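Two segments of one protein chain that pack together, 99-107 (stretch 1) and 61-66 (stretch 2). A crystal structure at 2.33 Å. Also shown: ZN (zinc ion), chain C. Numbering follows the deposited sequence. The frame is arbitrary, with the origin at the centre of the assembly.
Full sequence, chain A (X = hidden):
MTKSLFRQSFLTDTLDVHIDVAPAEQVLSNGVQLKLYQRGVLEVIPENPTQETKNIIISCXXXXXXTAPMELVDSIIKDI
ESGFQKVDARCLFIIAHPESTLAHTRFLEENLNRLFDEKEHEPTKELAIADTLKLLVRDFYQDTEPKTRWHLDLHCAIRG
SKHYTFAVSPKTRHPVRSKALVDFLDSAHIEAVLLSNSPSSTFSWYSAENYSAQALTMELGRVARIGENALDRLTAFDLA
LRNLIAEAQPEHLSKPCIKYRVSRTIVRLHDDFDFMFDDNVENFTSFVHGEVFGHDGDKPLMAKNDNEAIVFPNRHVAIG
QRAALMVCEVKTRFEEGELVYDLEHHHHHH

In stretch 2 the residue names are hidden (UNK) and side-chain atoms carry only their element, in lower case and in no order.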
# COMPACT_ATOMS: atom_id res chain seq x y z
N GLU A 99 11.73 13.29 3.87
CA GLU A 99 11.89 14.67 3.47
C GLU A 99 10.58 15.24 2.95
O GLU A 99 10.27 16.41 3.17
CB GLU A 99 12.99 14.81 2.41
CG GLU A 99 13.27 16.25 2.01
CD GLU A 99 14.47 16.38 1.09
OE1 GLU A 99 14.77 17.51 0.65
OE2 GLU A 99 15.12 15.35 0.79
N SER A 100 9.80 14.42 2.25
CA SER A 100 8.53 14.87 1.70
C SER A 100 7.45 14.97 2.79
O SER A 100 6.50 15.74 2.66
CB SER A 100 8.07 13.92 0.59
OG SER A 100 6.96 14.45 -0.10
N THR A 101 7.61 14.20 3.86
CA THR A 101 6.65 14.25 4.96
C THR A 101 6.85 15.59 5.67
O THR A 101 5.92 16.14 6.26
CB THR A 101 6.88 13.10 5.96
OG1 THR A 101 6.78 11.85 5.27
CG2 THR A 101 5.84 13.13 7.07
N LEU A 102 8.07 16.12 5.60
CA LEU A 102 8.39 17.40 6.22
C LEU A 102 7.84 18.56 5.39
O LEU A 102 7.34 19.55 5.92
CB LEU A 102 9.90 17.55 6.40
CG LEU A 102 10.54 16.63 7.44
CD1 LEU A 102 12.04 16.65 7.28
CD2 LEU A 102 10.13 17.08 8.85
N ALA A 103 7.93 18.44 4.07
CA ALA A 103 7.42 19.48 3.19
C ALA A 103 5.90 19.36 3.13
O ALA A 103 5.22 20.20 2.53
CB ALA A 103 8.02 19.33 1.79
N HIS A 104 5.37 18.31 3.75
CA HIS A 104 3.93 18.06 3.81
C HIS A 104 3.33 17.90 2.41
O HIS A 104 2.19 18.30 2.17
CB HIS A 104 3.22 19.21 4.53
CG HIS A 104 3.90 19.66 5.79
ND1 HIS A 104 4.03 18.85 6.90
CD2 HIS A 104 4.47 20.85 6.12
CE1 HIS A 104 4.66 19.52 7.86
NE2 HIS A 104 4.93 20.74 7.41
N THR A 105 4.10 17.33 1.48
CA THR A 105 3.62 17.15 0.12
C THR A 105 3.63 15.68 -0.27
O THR A 105 4.18 14.85 0.44
CB THR A 105 4.48 17.91 -0.92
OG1 THR A 105 5.80 17.35 -0.96
CG2 THR A 105 4.56 19.39 -0.57
N ARG A 106 3.02 15.38 -1.41
CA ARG A 106 2.94 14.02 -1.92
C ARG A 106 4.34 13.55 -2.28
O ARG A 106 4.75 12.43 -1.95
CB ARG A 106 2.03 13.99 -3.16
CG ARG A 106 1.51 12.62 -3.48
CD ARG A 106 0.57 12.61 -4.68
NE ARG A 106 -0.18 11.36 -4.71
CZ ARG A 106 -0.69 10.80 -5.80
NH1 ARG A 106 -0.54 11.39 -6.98
NH2 ARG A 106 -1.34 9.65 -5.71
N PHE A 107 5.08 14.42 -2.95
CA PHE A 107 6.44 14.15 -3.37
C PHE A 107 7.20 15.46 -3.53
O PHE A 107 6.63 16.54 -3.38
CB PHE A 107 6.43 13.37 -4.69
CG PHE A 107 5.69 14.06 -5.80
CD1 PHE A 107 6.24 15.16 -6.47
CD2 PHE A 107 4.45 13.59 -6.22
CE1 PHE A 107 5.57 15.77 -7.54
CE2 PHE A 107 3.76 14.20 -7.28
CZ PHE A 107 4.33 15.29 -7.95
N UNK A 61 4.44 6.02 3.95
CA UNK A 61 5.08 7.24 3.51
C UNK A 61 5.69 7.28 2.12
O UNK A 61 6.52 8.16 1.87
N UNK A 62 5.32 6.37 1.23
CA UNK A 62 5.84 6.40 -0.14
C UNK A 62 5.50 7.81 -0.64
O UNK A 62 6.25 8.42 -1.41
c UNK A 62 7.36 3.99 -1.15
c UNK A 62 5.24 5.72 -2.53
c UNK A 62 5.86 3.98 -0.83
c UNK A 62 5.17 5.32 -1.04
N UNK A 63 4.35 8.30 -0.18
CA UNK A 63 3.84 9.63 -0.46
C UNK A 63 3.94 10.32 0.90
O UNK A 63 3.37 9.85 1.88
c UNK A 63 2.24 9.02 -2.33
c UNK A 63 3.11 9.02 -3.37
c UNK A 63 1.25 8.06 -4.05
n UNK A 63 2.46 8.42 -4.43
n UNK A 63 1.09 8.42 -2.79
c UNK A 63 2.38 9.56 -0.94
N UNK A 64 4.67 11.44 0.95
CA UNK A 64 4.90 12.15 2.20
C UNK A 64 3.75 12.60 3.07
O UNK A 64 3.82 12.48 4.29
N UNK A 65 2.69 13.12 2.45
CA UNK A 65 1.53 13.60 3.20
C UNK A 65 0.54 12.55 3.73
O UNK A 65 -0.46 12.90 4.32
c UNK A 65 0.41 14.16 0.99
o UNK A 65 0.72 13.00 0.64
c UNK A 65 0.77 14.65 2.38
o UNK A 65 -0.20 14.95 0.22
N UNK A 66 0.82 11.26 3.54
CA UNK A 66 -0.09 10.22 4.01
C UNK A 66 0.38 9.69 5.36
O UNK A 66 0.91 8.58 5.48
c UNK A 66 -0.19 9.13 2.94
c UNK A 66 -0.89 9.68 1.70
o UNK A 66 -0.90 9.35 -0.64
c UNK A 66 -0.72 8.82 0.48
o UNK A 66 -0.42 7.62 0.63
ZN ZN C . -0.42 7.05 -1.58
O HOH W 1 6.24 10.37 -3.47
O HOH W 2 -2.65 7.35 -2.81

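Position 61 has backbone atoms and nothing beyond CA, so it is glycine. Its phi of 75° and psi of 17° lie in a region that glycine enters without strain, and Gly61 itself makes no contact with the other stretch.

Position 62 carries four carbons, forked at the first, with one arm two carbons long: isoleucine. Its CA-to-CB bond points away from stretch 1, so the aliphatic group is buried on the other side of the backbone. What Ile62 offers stretch 1 is its carbonyl: water 1 donates hydrogen bonds to Ile62 O at 2.8 Å and to Arg106 O at 3.0 Å, bridging the two.

At position 63 one carbon leads to a five-membered ring of three carbons and two nitrogens, one face of which lies under the Arg106 side chain; this is histidine. The ring does two jobs. His63 ND1 binds the zinc ion, ZN, at 2.4 Å, while the flat face supports Arg106, whose CG lies 4.1 Å from the ring centroid and only 21° off the normal, a CH-pi contact. The arginine side chain continues along the ring, and Arg106 NH2 comes within 3.5 Å of His63 CE1.

Position 64 again has no side-chain atoms, here for want of space. A CB would point toward stretch 1 and stand about 2.5 Å from both Ser100 C and Thr105 O, so the residue is glycine. The bare Gly64 CA instead lies 3.3 Å from Thr105 O, close enough for hydrogen bonds to form: Gly64 N donates to the backbone Arg106 O at 3.1 Å, and the side-chain hydroxyl Thr101 OG1 donates to Gly64 O at 3.2 Å.

Position 65 has two carbons, the second bearing two oxygens, and its CA-to-CB bond points toward stretch 1, where the side chain reaches Arg106 and His104: aspartate. Its short side chain keeps the carboxylate beside the Arg106 backbone, with Asp65 OD1 3.5 Å from Arg106 CA, while Asp65 CB packs 3.9 Å from His104 O.

Position 66 has three carbons, the third with two oxygens, hence glutamate. The longer chain carries its carboxylate to the metal, where Glu66 OE1 and OE2 bind ZN at 2.3 and 2.5 Å. A type I turn from His63 to Glu66 brings the two ligands together, with a weak hydrogen bond from Glu66 N to His63 O.

The contact is thus built around a glycine. Stretch 1 leaves its helix through His104, whose phi is positive, and Ser100 OG donates to Thr105 O at 2.9 Å, tying the following loop back to the helix. Gly64 fits against helix and loop together, while Arg106 covers the histidine that holds the zinc.

Stretch 2 (61-66) GIHGDE
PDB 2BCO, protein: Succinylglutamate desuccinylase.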